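Local structure of uncharacterized protein (Bacteroides ovatus, 4IRT) at residues M311-E322 with D363-W374. The protein is of unknown function but is possibly a neuraminidase-like beta-propeller enzyme acting on carbohydrates. Sequence-based numbering, arbitrary orientation. Where two conformers were deposited one is given.
Sequences MIPIARPRIVVE and DAWEPSHDTELW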
HETATM    1  N   MSE A 311       2.807   9.248  17.646  1.00 36.66           N
HETATM    2  CA  MSE A 311       1.821   8.568  16.787  1.00 35.12           C
HETATM    3  C   MSE A 311       1.014   9.624  16.087  1.00 24.23           C
HETATM    4  O   MSE A 311       0.532  10.599  16.701  1.00 30.83           O
HETATM    5  CB  MSE A 311       0.850   7.598  17.513  1.00 38.62           C
HETATM    6  CG  MSE A 311       0.109   6.612  16.570  1.00 38.58           C
HETATM    7 SE   MSE A 311      -1.544   5.822  17.366  0.75 43.40          SE
HETATM    8  CE  MSE A 311      -2.589   7.413  17.882  1.00 51.03           C
ATOM      9  N   ILE A 312       0.824   9.436  14.792  1.00 19.20           N
ATOM     10  CA  ILE A 312      -0.046  10.336  14.053  1.00 16.58           C
ATOM     11  C   ILE A 312      -1.499   9.907  14.364  1.00 17.14           C
ATOM     12  O   ILE A 312      -1.834   8.710  14.304  1.00 18.49           O
ATOM     13  CB  ILE A 312       0.241  10.312  12.543  1.00 15.43           C
ATOM     14  CG1 ILE A 312       1.710  10.663  12.263  1.00 17.33           C
ATOM     15  CG2 ILE A 312      -0.663  11.301  11.832  1.00 13.93           C
ATOM     16  CD1 ILE A 312       2.198  10.233  10.902  1.00 18.40           C
ATOM     17  N   PRO A 313      -2.366  10.871  14.705  1.00 15.39           N
ATOM     18  CA  PRO A 313      -3.715  10.574  15.179  1.00 14.62           C
ATOM     19  C   PRO A 313      -4.659   9.968  14.156  1.00 12.82           C
ATOM     20  O   PRO A 313      -5.739   9.504  14.525  1.00 13.47           O
ATOM     21  CB  PRO A 313      -4.263  11.958  15.585  1.00 16.84           C
ATOM     22  CG  PRO A 313      -3.113  12.884  15.569  1.00 17.07           C
ATOM     23  CD  PRO A 313      -2.094  12.316  14.662  1.00 17.04           C
ATOM     24  N   ILE A 314      -4.287  10.026  12.878  1.00 10.62           N
ATOM     25  CA  ILE A 314      -5.098   9.427  11.831  1.00 11.02           C
ATOM     26  C   ILE A 314      -4.219   8.494  10.977  1.00 10.49           C
ATOM     27  O   ILE A 314      -2.991   8.665  10.877  1.00 11.12           O
ATOM     28  CB  ILE A 314      -5.810  10.468  10.945  1.00 12.33           C
ATOM     29  CG1 ILE A 314      -4.828  11.293  10.145  1.00 12.16           C
ATOM     30  CG2 ILE A 314      -6.675  11.410  11.786  1.00 12.68           C
ATOM     31  CD1 ILE A 314      -5.474  12.296   9.224  1.00 12.39           C
ATOM     32  N   ALA A 315      -4.864   7.495  10.381  1.00 10.17           N
ATOM     33  CA  ALA A 315      -4.182   6.549   9.515  1.00 10.25           C
ATOM     34  C   ALA A 315      -4.109   7.054   8.096  1.00 10.12           C
ATOM     35  O   ALA A 315      -5.022   7.723   7.621  1.00 10.44           O
ATOM     36  CB  ALA A 315      -4.907   5.219   9.522  1.00 10.91           C
ATOM     37  N   ARG A 316      -3.061   6.673   7.394  1.00  9.11           N
ATOM     38  CA  ARG A 316      -3.060   6.832   5.956  1.00  8.79           C
ATOM     39  C   ARG A 316      -4.122   5.866   5.352  1.00  9.06           C
ATOM     40  O   ARG A 316      -4.334   4.763   5.852  1.00 10.49           O
ATOM     41  CB  ARG A 316      -1.688   6.565   5.404  1.00  9.44           C
ATOM     42  CG  ARG A 316      -0.728   7.653   5.824  1.00 10.08           C
ATOM     43  CD  ARG A 316       0.698   7.339   5.487  1.00 10.72           C
ATOM     44  NE  ARG A 316       1.177   6.224   6.284  1.00 11.21           N
ATOM     45  CZ  ARG A 316       2.443   5.852   6.368  1.00 12.75           C
ATOM     46  NH1 ARG A 316       3.376   6.471   5.671  1.00 12.83           N
ATOM     47  NH2 ARG A 316       2.770   4.814   7.121  1.00 12.69           N
ATOM     48  N   PRO A 317      -4.832   6.315   4.319  1.00  9.09           N
ATOM     49  CA  PRO A 317      -6.025   5.611   3.888  1.00  8.91           C
ATOM     50  C   PRO A 317      -5.877   4.608   2.761  1.00  9.16           C
ATOM     51  O   PRO A 317      -4.877   4.603   2.024  1.00  9.73           O
ATOM     52  CB  PRO A 317      -6.924   6.760   3.447  1.00  9.17           C
ATOM     53  CG  PRO A 317      -5.975   7.732   2.846  1.00  8.80           C
ATOM     54  CD  PRO A 317      -4.778   7.687   3.771  1.00  8.25           C
ATOM     55  N   ARG A 318      -6.906   3.783   2.611  1.00 10.27           N
ATOM     56  CA  ARG A 318      -7.063   2.921   1.420  1.00 10.50           C
ATOM     57  C   ARG A 318      -8.431   3.191   0.810  1.00  9.68           C
ATOM     58  O   ARG A 318      -9.335   3.671   1.500  1.00 10.09           O
ATOM     59  CB  ARG A 318      -6.972   1.430   1.759  1.00 11.40           C
ATOM     60  CG  ARG A 318      -5.622   0.910   2.257  1.00 14.32           C
ATOM     61  CD  ARG A 318      -4.763   0.471   1.123  1.00 15.21           C
ATOM     62  NE  ARG A 318      -3.469  -0.141   1.458  1.00 13.77           N
ATOM     63  CZ  ARG A 318      -3.064  -1.319   1.006  1.00 16.32           C
ATOM     64  NH1 ARG A 318      -3.868  -2.106   0.278  1.00 17.72           N
ATOM     65  NH2 ARG A 318      -1.859  -1.747   1.314  1.00 18.51           N
ATOM     66  N   ILE A 319      -8.571   2.875  -0.476  1.00  9.49           N
ATOM     67  CA  ILE A 319      -9.821   3.054  -1.203  1.00  9.79           C
ATOM     68  C   ILE A 319     -10.063   1.895  -2.162  1.00 10.07           C
ATOM     69  O   ILE A 319      -9.119   1.281  -2.699  1.00 10.22           O
ATOM     70  CB  ILE A 319      -9.840   4.351  -2.044  1.00 10.34           C
ATOM     71  CG1 ILE A 319      -8.553   4.492  -2.884  1.00 10.52           C
ATOM     72  CG2 ILE A 319     -10.060   5.575  -1.179  1.00 12.16           C
ATOM     73  CD1 ILE A 319      -8.630   5.618  -3.906  1.00 11.32           C
ATOM     74  N   VAL A 320     -11.334   1.613  -2.403  1.00 10.45           N
ATOM     75  CA  VAL A 320     -11.717   0.857  -3.601  1.00 12.66           C
ATOM     76  C   VAL A 320     -12.824   1.635  -4.303  1.00 12.17           C
ATOM     77  O   VAL A 320     -13.574   2.382  -3.663  1.00 11.48           O
ATOM     78  CB  VAL A 320     -12.131  -0.596  -3.306  1.00 12.70           C
ATOM     79  CG1 VAL A 320     -10.933  -1.381  -2.753  1.00 13.39           C
ATOM     80  CG2 VAL A 320     -13.347  -0.674  -2.389  1.00 13.50           C
ATOM     81  N   VAL A 321     -12.872   1.474  -5.622  1.00 12.45           N
ATOM     82  CA  VAL A 321     -13.795   2.207  -6.456  1.00 15.16           C
ATOM     83  C   VAL A 321     -14.595   1.255  -7.359  1.00 17.94           C
ATOM     84  O   VAL A 321     -14.070   0.249  -7.858  1.00 19.40           O
ATOM     85  CB  VAL A 321     -13.048   3.236  -7.308  1.00 18.02           C
ATOM     86  CG1 VAL A 321     -14.013   4.139  -8.088  1.00 21.42           C
ATOM     87  CG2 VAL A 321     -12.143   4.081  -6.432  1.00 16.70           C
ATOM     88  N   GLU A 322     -15.866   1.605  -7.554  1.00 18.08           N
ATOM     89  CA  GLU A 322     -16.762   0.892  -8.462  0.50 19.58           C
ATOM     90  C   GLU A 322     -17.506   1.946  -9.283  1.00 20.57           C
ATOM     91  O   GLU A 322     -18.488   2.540  -8.819  1.00 19.36           O
ATOM     92  CB  GLU A 322     -17.734   0.034  -7.645  0.50 22.58           C
ATOM     93  CG  GLU A 322     -18.997  -0.451  -8.362  0.50 28.38           C
ATOM     94  CD  GLU A 322     -18.704  -1.318  -9.564  0.50 27.86           C
ATOM     95  OE1 GLU A 322     -18.494  -0.765 -10.658  0.50 27.92           O
ATOM     96  OE2 GLU A 322     -18.711  -2.558  -9.407  0.50 29.06           O
ATOM     97  N   ASP A 363      -6.104   1.413  17.477  1.00 10.21           N
ATOM     98  CA  ASP A 363      -5.022   2.345  17.785  1.00 10.85           C
ATOM     99  C   ASP A 363      -4.143   2.746  16.579  1.00 11.01           C
ATOM    100  O   ASP A 363      -4.586   3.527  15.744  1.00 12.02           O
ATOM    101  CB  ASP A 363      -4.202   1.819  18.966  1.00 11.47           C
ATOM    102  CG  ASP A 363      -3.217   2.844  19.512  1.00 14.18           C
ATOM    103  OD1 ASP A 363      -3.413   4.062  19.340  1.00 16.04           O
ATOM    104  OD2 ASP A 363      -2.249   2.444  20.139  1.00 14.92           O
ATOM    105  N   ALA A 364      -2.937   2.190  16.466  1.00 10.94           N
ATOM    106  CA  ALA A 364      -1.968   2.627  15.418  1.00 10.53           C
ATOM    107  C   ALA A 364      -2.167   1.970  14.058  1.00  9.93           C
ATOM    108  O   ALA A 364      -1.428   2.256  13.108  1.00  9.34           O
ATOM    109  CB  ALA A 364      -0.559   2.372  15.904  1.00 12.54           C
ATOM    110  N   TRP A 365      -3.130   1.071  13.972  1.00  9.66           N
ATOM    111  CA  TRP A 365      -3.482   0.394  12.726  1.00  9.29           C
ATOM    112  C   TRP A 365      -3.680   1.380  11.559  1.00  9.10           C
ATOM    113  O   TRP A 365      -4.245   2.476  11.738  1.00  8.27           O
ATOM    114  CB  TRP A 365      -4.779  -0.391  12.935  1.00  9.59           C
ATOM    115  CG  TRP A 365      -5.417  -1.026  11.720  1.00  8.82           C
ATOM    116  CD1 TRP A 365      -5.212  -2.288  11.295  1.00  8.66           C
ATOM    117  CD2 TRP A 365      -6.418  -0.473  10.853  1.00  9.00           C
ATOM    118  NE1 TRP A 365      -5.968  -2.555  10.205  1.00  9.92           N
ATOM    119  CE2 TRP A 365      -6.728  -1.460   9.907  1.00  8.61           C
ATOM    120  CE3 TRP A 365      -7.048   0.773  10.752  1.00  8.72           C
ATOM    121  CZ2 TRP A 365      -7.660  -1.266   8.901  1.00  8.83           C
ATOM    122  CZ3 TRP A 365      -7.972   0.967   9.734  1.00  8.44           C
ATOM    123  CH2 TRP A 365      -8.283  -0.058   8.842  1.00  8.37           C
ATOM    124  N   GLU A 366      -3.141   0.983  10.405  1.00  9.12           N
ATOM    125  CA  GLU A 366      -3.536   1.521   9.139  1.00  8.52           C
ATOM    126  C   GLU A 366      -4.093   0.416   8.260  1.00  8.46           C
ATOM    127  O   GLU A 366      -3.719  -0.758   8.390  1.00  8.80           O
ATOM    128  CB  GLU A 366      -2.371   2.205   8.435  1.00  8.68           C
ATOM    129  CG  GLU A 366      -1.644   3.280   9.223  1.00  9.51           C
ATOM    130  CD  GLU A 366      -0.555   3.935   8.396  1.00  9.83           C
ATOM    131  OE1 GLU A 366       0.385   3.228   7.955  1.00  9.58           O
ATOM    132  OE2 GLU A 366      -0.612   5.164   8.219  1.00 10.02           O
ATOM    133  N   PRO A 367      -4.970   0.771   7.314  1.00  8.64           N
ATOM    134  CA  PRO A 367      -5.549  -0.259   6.453  1.00  8.55           C
ATOM    135  C   PRO A 367      -4.647  -0.847   5.391  1.00  9.17           C
ATOM    136  O   PRO A 367      -3.803  -0.146   4.807  1.00  8.54           O
ATOM    137  CB  PRO A 367      -6.697   0.461   5.737  1.00  8.56           C
ATOM    138  CG  PRO A 367      -6.321   1.926   5.818  1.00  8.56           C
ATOM    139  CD  PRO A 367      -5.542   2.109   7.071  1.00  8.37           C
ATOM    140  N   SER A 368      -4.801  -2.166   5.211  1.00  9.21           N
ATOM    141  CA  SER A 368      -4.377  -2.855   3.994  0.67  8.94           C
ATOM    142  C   SER A 368      -5.525  -3.823   3.649  1.00  9.93           C
ATOM    143  O   SER A 368      -6.291  -4.259   4.540  1.00  9.63           O
ATOM    144  CB  SER A 368      -3.024  -3.581   4.159  0.67  8.28           C
ATOM    145  OG  SER A 368      -3.013  -4.443   5.284  0.67  7.71           O
ATOM    146  N   HIS A 369      -5.697  -4.103   2.365  1.00  9.55           N
ATOM    147  CA  HIS A 369      -6.855  -4.879   1.894  1.00  9.34           C
ATOM    148  C   HIS A 369      -6.493  -5.845   0.781  1.00  9.63           C
ATOM    149  O   HIS A 369      -5.405  -5.760   0.170  1.00 10.20           O
ATOM    150  CB  HIS A 369      -7.969  -3.917   1.418  1.00 10.65           C
ATOM    151  CG  HIS A 369      -7.776  -3.351   0.030  1.00 10.41           C
ATOM    152  ND1 HIS A 369      -6.957  -2.282  -0.245  1.00 11.27           N
ATOM    153  CD2 HIS A 369      -8.377  -3.669  -1.141  1.00 10.86           C
ATOM    154  CE1 HIS A 369      -7.038  -1.980  -1.533  1.00 12.22           C
ATOM    155  NE2 HIS A 369      -7.886  -2.815  -2.104  1.00 11.06           N
ATOM    156  N   ASP A 370      -7.420  -6.751   0.506  1.00  9.54           N
ATOM    157  CA  ASP A 370      -7.222  -7.804  -0.465  1.00  9.77           C
ATOM    158  C   ASP A 370      -7.538  -7.191  -1.825  1.00  9.90           C
ATOM    159  O   ASP A 370      -8.685  -7.210  -2.314  1.00 10.19           O
ATOM    160  CB  ASP A 370      -8.084  -9.001  -0.134  1.00  9.99           C
ATOM    161  CG  ASP A 370      -7.813 -10.195  -1.007  1.00  9.93           C
ATOM    162  OD1 ASP A 370      -7.321 -10.033  -2.145  1.00 10.25           O
ATOM    163  OD2 ASP A 370      -8.103 -11.316  -0.521  1.00 10.05           O
ATOM    164  N   THR A 371      -6.499  -6.626  -2.428  1.00 10.86           N
ATOM    165  CA  THR A 371      -6.638  -5.916  -3.695  1.00 11.41           C
ATOM    166  C   THR A 371      -7.258  -6.805  -4.778  1.00 10.65           C
ATOM    167  O   THR A 371      -8.107  -6.376  -5.543  1.00 11.68           O
ATOM    168  CB  THR A 371      -5.287  -5.405  -4.217  1.00 11.65           C
ATOM    169  OG1 THR A 371      -4.350  -6.485  -4.264  1.00 12.73           O
ATOM    170  CG2 THR A 371      -4.734  -4.303  -3.332  1.00 12.24           C
ATOM    171  N   GLU A 372      -6.820  -8.053  -4.840  1.00 10.98           N
ATOM    172  CA  GLU A 372      -7.271  -8.973  -5.882  1.00 12.41           C
ATOM    173  C   GLU A 372      -8.727  -9.425  -5.724  1.00 11.95           C
ATOM    174  O   GLU A 372      -9.461  -9.551  -6.691  1.00 12.42           O
ATOM    175  CB  GLU A 372      -6.284 -10.139  -5.986  1.00 13.77           C
ATOM    176  CG  GLU A 372      -4.863  -9.651  -6.293  1.00 18.43           C
ATOM    177  CD  GLU A 372      -4.801  -8.627  -7.439  1.00 23.47           C
ATOM    178  OE1 GLU A 372      -5.088  -9.004  -8.589  1.00 26.71           O
ATOM    179  OE2 GLU A 372      -4.491  -7.445  -7.186  1.00 20.68           O
ATOM    180  N   LEU A 373      -9.175  -9.622  -4.494  1.00 11.18           N
ATOM    181  CA  LEU A 373     -10.558  -9.963  -4.243  1.00 11.13           C
ATOM    182  C   LEU A 373     -11.491  -8.835  -4.643  1.00 10.94           C
ATOM    183  O   LEU A 373     -12.557  -9.086  -5.170  1.00 11.79           O
ATOM    184  CB  LEU A 373     -10.769 -10.289  -2.772  1.00 11.73           C
ATOM    185  CG  LEU A 373     -12.125 -10.852  -2.390  1.00 12.77           C
ATOM    186  CD1 LEU A 373     -12.400 -12.191  -3.076  1.00 13.32           C
ATOM    187  CD2 LEU A 373     -12.117 -11.034  -0.887  1.00 13.62           C
ATOM    188  N   TRP A 374     -11.092  -7.590  -4.427  1.00 10.47           N
ATOM    189  CA  TRP A 374     -11.904  -6.485  -4.895  1.00 10.44           C
ATOM    190  C   TRP A 374     -11.976  -6.507  -6.443  1.00 11.25           C
ATOM    191  O   TRP A 374     -13.073  -6.395  -7.023  1.00 10.89           O
ATOM    192  CB  TRP A 374     -11.393  -5.141  -4.351  1.00  9.83           C
ATOM    193  CG  TRP A 374     -12.175  -4.024  -4.957  1.00 10.30           C
ATOM    194  CD1 TRP A 374     -11.792  -3.223  -5.994  1.00 10.63           C
ATOM    195  CD2 TRP A 374     -13.522  -3.675  -4.659  1.00 11.45           C
ATOM    196  NE1 TRP A 374     -12.801  -2.367  -6.323  1.00 12.55           N
ATOM    197  CE2 TRP A 374     -13.875  -2.607  -5.511  1.00 11.28           C
ATOM    198  CE3 TRP A 374     -14.450  -4.114  -3.707  1.00 12.17           C
ATOM    199  CZ2 TRP A 374     -15.116  -1.995  -5.461  1.00 12.75           C
ATOM    200  CZ3 TRP A 374     -15.693  -3.504  -3.677  1.00 14.04           C
ATOM    201  CH2 TRP A 374     -15.997  -2.444  -4.537  1.00 13.36           C
TER
HETATM  202  O   HOH W   1      -5.435   6.779  16.486  1.00 30.44           O
HETATM  203  O   HOH W   2     -10.840   0.103  -7.196  1.00 16.04           O
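V320 lies over one face of the W374 indole, while V321 O and E322 CB sit at the edge of the same ring system. V320 CB stands 3.5 Å from the centroid of the five-membered ring and 9° off its normal, which meets the criterion for a CH-pi contact. The fold is a beta-propeller, and the contact joins strand 318-322, the first strand of a four-stranded antiparallel blade, and the loop leading into it to the chain that enters helix 371-377. At the ring edge W374 NE1 donates to V321 O over 3.3 Å in the indole plane but well above the carbonyl plane; its 139° N-H...O angle marks a bent bond. The single N-H is shared between V321 O and, weakly, water 2, which also accepts from V321 N. D370, at the N-cap, accepts from L373 N and so secures the first turn of the helix that carries W374.

The R318 guanidinium has S368 CA over one face, 3.6 Å above its plane, with H369 ND1 at the guanidinium edge, 3.1 Å from R318 NH1, the two planes nearly perpendicular. A bend at chi2 (-89°) runs the R318 chain alongside P367, in the opposite direction, with CG 3.7 Å from P367 CB; beyond the contact, NH2 donates to V22 O and R24 O.

At the M311 end of the contact, the selenium of selenomethionine M311 packs on A364 CB. R316 grips E366 side-on in a salt bridge, R316 NE to E366 OE2 2.8 Å, its NE and NH2 each taking one carboxylate oxygen by the syn lone pair. Both acceptors lie near the guanidinium plane, although the two groups are moderately twisted. E366 OE2 also accepts from the backbone: R316 N reaches it over 3.0 Å from above the carboxylate plane, giving this oxygen two donors from one residue.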